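Local coordinates for protein protease (Helicobacter pylori, PDB 5EUF) that probably acts as a zinc-dependent M16-family peptidase that cleaves the cytoplasmic domain of human junctional adhesion molecule A, weakening the gastric epithelial barrier, at residues H53-L58 and K180-L185; S41-M46 and P225-K230. One frame throughout, in Å; residues are numbered along the deposited sequence.

From the N terminus, the chain runs through strand 30-37 into the loop 41-46 and then helix 51-58, the first member of each contact. After 121 residues, helix 176-186 returns against helix 51-58 and closes contact 1. The chain continues through strand 192-198 and helix 202-213 to the loop 225-230, which meets 41-46 and closes the wider loop of contact 2, so contact 1 is nested inside it. Their centres lie about 15 Å apart and the two touch: Phe182 CE2 packs 3.5 Å from Asn43 O. Contact 1 joins two helices; contact 2 links the segment before the zinc-binding helix to the passage into the second sheet.

Contact 1 (H53-L58 and K180-L185); sequences HMLEHL and KKFHSL. With ZN (zinc ion), chain G.
The rings of Phe182 and His183 receive one side chain from the facing helix, that of Leu55. Its CD1 methyl comes to the edge of the phenyl ring, near the ring plane, with CD1 of Leu55 3.5 Å from CD1 of Phe182. The other methyl, CD2, approaches the imidazole of His183 at a slant and lies 3.7 Å from His183 CB. Leu55 thus forks between consecutive residues of helix 176-186, and its CD1 also reaches the backbone, 3.7 Å from His183 CA. The fork is set by an extended second torsion (chi2 -178°) beyond a CG that stands anti to the carbonyl carbon. Both rings also meet further aromatics: Phe182 that of Tyr186, His183 that of Tyr187. Ile179, one turn before His183, adds its side chain against Leu55 and also against Met54 and Leu58. No hydrogen bond joins the helices here; the three touching residues are buried and the contact is dispersive. The polar side of helix 51-58 looks the other way. His53, Glu56 and His57 form the HXXEH motif of M16 peptidases, the inverse of the commoner HEXXH order. His53 NE2 binds the zinc ion at 2.4 Å, and Glu133 of helix 120-139 is the other protein ligand seen. The His57 ring turns an edge to the metal in plane, with CE1 nearest at 3.2 Å and NE2 3.9 Å away, so no coordination bond is made as modelled; it is probably a ligand in the active enzyme, as in other M16 peptidases. OE1 of Glu56, the probable proton acceptor, shares a hydrogen bond with Thr86 OG1. The chemistry is therefore divided across one helix: His53 meets the metal on one side, with Glu56 and His57 beside it, while on the reverse Leu55 packs through apolar contacts alone.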
ATOM      1  N   HIS B  53     -15.277   2.271   8.042  1.00 26.59           N
ATOM      2  CA  HIS B  53     -16.361   3.042   7.447  1.00 13.64           C
ATOM      3  C   HIS B  53     -17.631   2.211   7.272  1.00 21.26           C
ATOM      4  O   HIS B  53     -18.735   2.718   7.449  1.00 26.78           O
ATOM      5  CB  HIS B  53     -15.918   3.612   6.100  1.00 26.35           C
ATOM      6  CG  HIS B  53     -16.984   4.379   5.381  1.00 25.99           C
ATOM      7  ND1 HIS B  53     -17.752   3.826   4.379  1.00 28.74           N
ATOM      8  CD2 HIS B  53     -17.402   5.661   5.509  1.00 35.87           C
ATOM      9  CE1 HIS B  53     -18.601   4.731   3.925  1.00 36.78           C
ATOM     10  NE2 HIS B  53     -18.410   5.853   4.595  1.00 55.47           N
HETATM   11  N   MSE B  54     -17.471   0.938   6.918  1.00 19.46           N
HETATM   12  CA  MSE B  54     -18.613   0.036   6.769  1.00 21.58           C
HETATM   13  C   MSE B  54     -19.371  -0.099   8.089  1.00 33.96           C
HETATM   14  O   MSE B  54     -20.603  -0.105   8.109  1.00 30.51           O
HETATM   15  CB  MSE B  54     -18.156  -1.341   6.274  1.00 15.99           C
HETATM   16  CG  MSE B  54     -19.241  -2.424   6.273  1.00 16.99           C
HETATM   17 SE   MSE B  54     -20.632  -2.213   4.910  0.54 35.30          SE
HETATM   18  CE  MSE B  54     -21.600  -3.876   5.206  1.00 65.93           C
ATOM     19  N   LEU B  55     -18.624  -0.188   9.187  1.00 29.69           N
ATOM     20  CA  LEU B  55     -19.207  -0.296  10.522  1.00 30.29           C
ATOM     21  C   LEU B  55     -20.108   0.887  10.872  1.00 34.45           C
ATOM     22  O   LEU B  55     -21.034   0.752  11.669  1.00 46.77           O
ATOM     23  CB  LEU B  55     -18.107  -0.425  11.573  1.00 25.63           C
ATOM     24  CG  LEU B  55     -17.463  -1.802  11.696  1.00 29.26           C
ATOM     25  CD1 LEU B  55     -16.418  -1.800  12.800  1.00 14.12           C
ATOM     26  CD2 LEU B  55     -18.528  -2.851  11.962  1.00 23.33           C
ATOM     27  N   GLU B  56     -19.825   2.045  10.284  1.00 31.91           N
ATOM     28  CA  GLU B  56     -20.675   3.214  10.470  1.00 36.47           C
ATOM     29  C   GLU B  56     -22.084   2.924   9.965  1.00 50.50           C
ATOM     30  O   GLU B  56     -23.071   3.259  10.622  1.00 51.41           O
ATOM     31  CB  GLU B  56     -20.090   4.435   9.751  1.00 31.38           C
ATOM     32  CG  GLU B  56     -21.014   5.644   9.730  1.00 43.05           C
ATOM     33  CD  GLU B  56     -20.481   6.779   8.875  1.00 51.22           C
ATOM     34  OE1 GLU B  56     -19.260   6.807   8.615  1.00 58.41           O
ATOM     35  OE2 GLU B  56     -21.287   7.638   8.458  1.00 51.04           O
ATOM     36  N   HIS B  57     -22.170   2.287   8.799  1.00 55.40           N
ATOM     37  CA  HIS B  57     -23.457   1.924   8.214  1.00 54.10           C
ATOM     38  C   HIS B  57     -24.151   0.835   9.027  1.00 48.73           C
ATOM     39  O   HIS B  57     -25.361   0.888   9.250  1.00 53.47           O
ATOM     40  CB  HIS B  57     -23.283   1.457   6.765  1.00 44.28           C
ATOM     41  CG  HIS B  57     -23.003   2.565   5.796  1.00 42.62           C
ATOM     42  ND1 HIS B  57     -22.024   3.513   6.008  1.00 42.64           N
ATOM     43  CD2 HIS B  57     -23.567   2.870   4.603  1.00 42.64           C
ATOM     44  CE1 HIS B  57     -22.001   4.355   4.990  1.00 45.08           C
ATOM     45  NE2 HIS B  57     -22.927   3.986   4.124  1.00 47.73           N
ATOM     46  N   LEU B  58     -23.375  -0.148   9.474  1.00 37.98           N
ATOM     47  CA  LEU B  58     -23.926  -1.303  10.177  1.00 39.60           C
ATOM     48  C   LEU B  58     -24.312  -0.986  11.619  1.00 30.10           C
ATOM     49  O   LEU B  58     -25.080  -1.723  12.239  1.00 27.53           O
ATOM     50  CB  LEU B  58     -22.929  -2.464  10.151  1.00 35.66           C
ATOM     51  CG  LEU B  58     -22.632  -3.055   8.772  1.00 31.79           C
ATOM     52  CD1 LEU B  58     -21.695  -4.245   8.883  1.00 35.79           C
ATOM     53  CD2 LEU B  58     -23.923  -3.450   8.075  1.00 35.80           C
ATOM     54  N   LYS B 180     -16.925  -8.743  11.881  1.00 32.75           N
ATOM     55  CA  LYS B 180     -17.159  -9.111  13.272  1.00 39.08           C
ATOM     56  C   LYS B 180     -15.862  -9.028  14.075  1.00 33.93           C
ATOM     57  O   LYS B 180     -15.865  -8.607  15.232  1.00 47.25           O
ATOM     58  CB  LYS B 180     -17.759 -10.514  13.372  1.00 24.67           C
ATOM     59  CG  LYS B 180     -19.206 -10.598  12.919  1.00 26.88           C
ATOM     60  CD  LYS B 180     -19.793 -11.962  13.220  1.00 44.47           C
ATOM     61  CE  LYS B 180     -21.281 -12.009  12.931  1.00 46.98           C
ATOM     62  NZ  LYS B 180     -21.856 -13.338  13.281  1.00 55.73           N
ATOM     63  N   LYS B 181     -14.754  -9.420  13.453  1.00 27.15           N
ATOM     64  CA  LYS B 181     -13.448  -9.341  14.098  1.00 32.81           C
ATOM     65  C   LYS B 181     -13.068  -7.892  14.363  1.00 33.20           C
ATOM     66  O   LYS B 181     -12.665  -7.541  15.471  1.00 46.18           O
ATOM     67  CB  LYS B 181     -12.383 -10.021  13.244  1.00 29.61           C
ATOM     68  N   PHE B 182     -13.208  -7.054  13.340  1.00 29.00           N
ATOM     69  CA  PHE B 182     -12.842  -5.646  13.434  1.00 29.33           C
ATOM     70  C   PHE B 182     -13.681  -4.915  14.479  1.00 32.43           C
ATOM     71  O   PHE B 182     -13.147  -4.184  15.313  1.00 39.34           O
ATOM     72  CB  PHE B 182     -12.995  -4.964  12.071  1.00 33.27           C
ATOM     73  CG  PHE B 182     -12.327  -3.617  11.981  1.00 39.19           C
ATOM     74  CD1 PHE B 182     -12.985  -2.468  12.391  1.00 44.10           C
ATOM     75  CD2 PHE B 182     -11.043  -3.500  11.472  1.00 19.26           C
ATOM     76  CE1 PHE B 182     -12.374  -1.230  12.305  1.00 39.33           C
ATOM     77  CE2 PHE B 182     -10.426  -2.266  11.381  1.00 17.18           C
ATOM     78  CZ  PHE B 182     -11.091  -1.129  11.798  1.00 37.58           C
ATOM     79  N   HIS B 183     -14.994  -5.119  14.430  1.00 31.37           N
ATOM     80  CA  HIS B 183     -15.907  -4.413  15.322  1.00 29.64           C
ATOM     81  C   HIS B 183     -15.696  -4.783  16.785  1.00 40.00           C
ATOM     82  O   HIS B 183     -15.499  -3.907  17.627  1.00 41.16           O
ATOM     83  CB  HIS B 183     -17.359  -4.685  14.933  1.00 19.82           C
ATOM     84  CG  HIS B 183     -18.350  -4.039  15.849  1.00 25.31           C
ATOM     85  ND1 HIS B 183     -18.962  -4.718  16.881  1.00 26.79           N
ATOM     86  CD2 HIS B 183     -18.823  -2.772  15.899  1.00 29.70           C
ATOM     87  CE1 HIS B 183     -19.776  -3.899  17.522  1.00 34.76           C
ATOM     88  NE2 HIS B 183     -19.711  -2.712  16.946  1.00 45.29           N
ATOM     89  N   SER B 184     -15.734  -6.078  17.083  1.00 40.05           N
ATOM     90  CA  SER B 184     -15.597  -6.553  18.458  1.00 49.53           C
ATOM     91  C   SER B 184     -14.239  -6.185  19.054  1.00 39.77           C
ATOM     92  O   SER B 184     -14.084  -6.122  20.275  1.00 21.80           O
ATOM     93  CB  SER B 184     -15.800  -8.068  18.526  1.00 49.22           C
ATOM     94  OG  SER B 184     -14.734  -8.752  17.892  1.00 50.01           O
ATOM     95  N   LEU B 185     -13.260  -5.943  18.189  1.00 30.60           N
ATOM     96  CA  LEU B 185     -11.927  -5.571  18.640  1.00 38.49           C
ATOM     97  C   LEU B 185     -11.818  -4.075  18.909  1.00 33.64           C
ATOM     98  O   LEU B 185     -11.239  -3.657  19.910  1.00 39.95           O
ATOM     99  CB  LEU B 185     -10.875  -5.989  17.613  1.00 37.64           C
ATOM    100  CG  LEU B 185      -9.447  -5.502  17.868  1.00 33.70           C
ATOM    101  CD1 LEU B 185      -8.934  -6.010  19.202  1.00 21.13           C
ATOM    102  CD2 LEU B 185      -8.525  -5.930  16.738  1.00 45.68           C
TER
HETATM  103 ZN    ZN G 502     -20.471   6.993   4.106  0.87 91.95          ZN

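Contact 2 (S41-M46 and P225-K230); sequences SRNEVM and PTPYMK
Arg42 lays its guanidinium against the ring of Pro227, whose CG sits over one face of the planar group, 3.3 Å from NH1 and 3.5 Å from CZ of Arg42. The two side chains cross at about a right angle. From a first torsion that sets CG between backbone N and carbonyl carbon (chi1 87°), the arginine runs extended to NE and brings its guanidinium to Pro227. NH1 is also tied by a salt bridge to Asp307, in the loop ahead of strand 309-317. This is the close part of the contact. Toward Asn43 it slackens: ND2 of Asn43 stays 4.2 Å from Pro227 CD, and OD1 turns back to the backbone N of Gly40. The three touching residues are all partly exposed, making this a surface contact. Beyond Pro227, the hydroxyl of Tyr228 bonds Gly47 O of the second subunit, so the same loop also meets the dimer partner. Between helix 202-213 and strand 238-243, residues 225-230 belong to the linker joining the two alpha/beta halves typical of M16 peptidases.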
ATOM      1  N   SER B  41      -9.519   4.608   9.498  1.00 29.02           N
ATOM      2  CA  SER B  41      -8.899   3.879   8.404  1.00 21.19           C
ATOM      3  C   SER B  41      -7.444   3.561   8.734  1.00 30.59           C
ATOM      4  O   SER B  41      -6.831   2.703   8.099  1.00 26.93           O
ATOM      5  CB  SER B  41      -8.990   4.679   7.105  1.00 32.99           C
ATOM      6  OG  SER B  41      -8.284   5.904   7.208  1.00 42.26           O
ATOM      7  N   ARG B  42      -6.901   4.255   9.732  1.00 28.72           N
ATOM      8  CA  ARG B  42      -5.510   4.060  10.127  1.00 31.15           C
ATOM      9  C   ARG B  42      -5.335   2.742  10.876  1.00 32.50           C
ATOM     10  O   ARG B  42      -4.218   2.253  11.046  1.00 38.94           O
ATOM     11  CB  ARG B  42      -5.021   5.225  10.991  1.00 30.83           C
ATOM     12  CG  ARG B  42      -5.299   5.046  12.468  1.00 48.27           C
ATOM     13  CD  ARG B  42      -4.714   6.170  13.304  1.00 42.65           C
ATOM     14  NE  ARG B  42      -4.446   5.713  14.661  1.00 35.36           N
ATOM     15  CZ  ARG B  42      -3.237   5.395  15.107  1.00 40.09           C
ATOM     16  NH1 ARG B  42      -2.190   5.506  14.304  1.00 47.36           N
ATOM     17  NH2 ARG B  42      -3.073   4.975  16.356  1.00 50.76           N
ATOM     18  N   ASN B  43      -6.449   2.172  11.322  1.00 29.09           N
ATOM     19  CA  ASN B  43      -6.428   0.889  12.010  1.00 25.07           C
ATOM     20  C   ASN B  43      -6.756  -0.260  11.063  1.00 17.76           C
ATOM     21  O   ASN B  43      -6.990  -1.388  11.494  1.00 28.58           O
ATOM     22  CB  ASN B  43      -7.406   0.898  13.181  1.00 21.32           C
ATOM     23  CG  ASN B  43      -7.166   2.053  14.129  1.00 28.16           C
ATOM     24  OD1 ASN B  43      -7.804   3.103  14.024  1.00 36.40           O
ATOM     25  ND2 ASN B  43      -6.241   1.866  15.063  1.00 28.02           N
ATOM     26  N   GLU B  44      -6.777   0.036   9.768  1.00 22.13           N
ATOM     27  CA  GLU B  44      -7.057  -0.976   8.757  1.00 25.38           C
ATOM     28  C   GLU B  44      -5.774  -1.471   8.102  1.00 30.56           C
ATOM     29  O   GLU B  44      -4.680  -0.983   8.396  1.00 36.17           O
ATOM     30  CB  GLU B  44      -8.001  -0.425   7.687  1.00 12.74           C
ATOM     31  CG  GLU B  44      -9.318   0.099   8.223  1.00 23.12           C
ATOM     32  CD  GLU B  44     -10.143   0.772   7.149  1.00 32.91           C
ATOM     33  OE1 GLU B  44      -9.604   0.979   6.040  1.00 14.74           O
ATOM     34  OE2 GLU B  44     -11.325   1.090   7.407  1.00 48.91           O
ATOM     35  N   VAL B  45      -5.923  -2.446   7.213  1.00 27.25           N
ATOM     36  CA  VAL B  45      -4.803  -3.018   6.476  1.00 28.53           C
ATOM     37  C   VAL B  45      -5.215  -3.209   5.020  1.00 25.53           C
ATOM     38  O   VAL B  45      -6.343  -3.624   4.748  1.00 14.76           O
ATOM     39  CB  VAL B  45      -4.354  -4.370   7.077  1.00 25.16           C
ATOM     40  CG1 VAL B  45      -3.244  -4.977   6.249  1.00 30.61           C
ATOM     41  CG2 VAL B  45      -3.900  -4.196   8.518  1.00 24.95           C
HETATM   42  N   MSE B  46      -4.314  -2.901   4.088  1.00 25.67           N
HETATM   43  CA  MSE B  46      -4.643  -3.002   2.669  1.00 25.35           C
HETATM   44  C   MSE B  46      -4.995  -4.438   2.287  1.00 24.48           C
HETATM   45  O   MSE B  46      -4.242  -5.372   2.558  1.00 25.28           O
HETATM   46  CB  MSE B  46      -3.494  -2.489   1.803  1.00 15.73           C
HETATM   47  CG  MSE B  46      -3.904  -2.218   0.364  1.00 16.31           C
HETATM   48 SE   MSE B  46      -2.586  -1.189  -0.642  0.52 25.99          SE
HETATM   49  CE  MSE B  46      -1.096  -2.440  -0.545  1.00 63.18           C
ATOM     50  N   PRO B 225      -4.388  -3.345  19.649  1.00 42.35           N
ATOM     51  CA  PRO B 225      -3.204  -3.330  18.780  1.00 34.15           C
ATOM     52  C   PRO B 225      -2.917  -1.950  18.189  1.00 32.64           C
ATOM     53  O   PRO B 225      -3.794  -1.343  17.570  1.00 36.59           O
ATOM     54  CB  PRO B 225      -3.567  -4.330  17.676  1.00 25.40           C
ATOM     55  CG  PRO B 225      -4.551  -5.249  18.311  1.00 32.27           C
ATOM     56  CD  PRO B 225      -5.347  -4.394  19.257  1.00 44.28           C
ATOM     57  N   THR B 226      -1.695  -1.466  18.390  1.00 30.83           N
ATOM     58  CA  THR B 226      -1.272  -0.172  17.868  1.00 30.40           C
ATOM     59  C   THR B 226      -0.562  -0.339  16.530  1.00 43.25           C
ATOM     60  O   THR B 226       0.386  -1.121  16.430  1.00 44.53           O
ATOM     61  CB  THR B 226      -0.329   0.552  18.852  1.00 41.90           C
ATOM     62  OG1 THR B 226      -0.975   0.701  20.122  1.00 59.16           O
ATOM     63  CG2 THR B 226       0.059   1.924  18.318  1.00 56.12           C
ATOM     64  N   PRO B 227      -1.019   0.391  15.497  1.00 39.53           N
ATOM     65  CA  PRO B 227      -0.385   0.337  14.173  1.00 34.35           C
ATOM     66  C   PRO B 227       1.107   0.653  14.249  1.00 27.93           C
ATOM     67  O   PRO B 227       1.516   1.553  14.984  1.00 29.96           O
ATOM     68  CB  PRO B 227      -1.143   1.405  13.369  1.00 15.66           C
ATOM     69  CG  PRO B 227      -1.829   2.251  14.384  1.00 20.31           C
ATOM     70  CD  PRO B 227      -2.141   1.341  15.527  1.00 23.16           C
ATOM     71  N   TYR B 228       1.908  -0.096  13.499  1.00 25.19           N
ATOM     72  CA  TYR B 228       3.360   0.004  13.589  1.00 31.52           C
ATOM     73  C   TYR B 228       3.991   0.435  12.267  1.00 26.16           C
ATOM     74  O   TYR B 228       5.207   0.593  12.172  1.00 29.72           O
ATOM     75  CB  TYR B 228       3.950  -1.335  14.037  1.00 25.38           C
ATOM     76  CG  TYR B 228       3.468  -2.510  13.215  1.00 38.38           C
ATOM     77  CD1 TYR B 228       4.144  -2.903  12.065  1.00 48.99           C
ATOM     78  CD2 TYR B 228       2.336  -3.224  13.583  1.00 36.87           C
ATOM     79  CE1 TYR B 228       3.706  -3.975  11.308  1.00 39.56           C
ATOM     80  CE2 TYR B 228       1.890  -4.296  12.832  1.00 42.55           C
ATOM     81  CZ  TYR B 228       2.580  -4.668  11.696  1.00 34.63           C
ATOM     82  OH  TYR B 228       2.140  -5.734  10.945  1.00 27.44           O
HETATM   83  N   MSE B 229       3.157   0.625  11.252  1.00 25.06           N
HETATM   84  CA  MSE B 229       3.637   0.966   9.921  1.00 16.94           C
HETATM   85  C   MSE B 229       3.866   2.463   9.759  1.00 21.68           C
HETATM   86  O   MSE B 229       3.055   3.164   9.151  1.00 19.26           O
HETATM   87  CB  MSE B 229       2.648   0.469   8.863  1.00 43.42           C
HETATM   88  CG  MSE B 229       2.495  -1.045   8.824  1.00 17.35           C
HETATM   89 SE   MSE B 229       0.640  -1.627   8.892  0.79 83.41          SE
HETATM   90  CE  MSE B 229       0.139  -0.830  10.599  1.00 27.36           C
ATOM     91  N   LYS B 230       4.978   2.951  10.299  1.00 16.78           N
ATOM     92  CA  LYS B 230       5.294   4.372  10.208  1.00 16.36           C
ATOM     93  C   LYS B 230       5.821   4.737   8.827  1.00 16.22           C
ATOM     94  O   LYS B 230       6.716   4.077   8.298  1.00 36.04           O
ATOM     95  CB  LYS B 230       6.316   4.774  11.274  1.00 17.11           C
ATOM     96  CG  LYS B 230       6.657   6.257  11.247  1.00 37.85           C
ATOM     97  CD  LYS B 230       7.591   6.649  12.378  1.00 47.30           C
ATOM     98  CE  LYS B 230       7.834   8.152  12.387  1.00 48.18           C
ATOM     99  NZ  LYS B 230       8.780   8.563  13.464  1.00 56.68           N
TER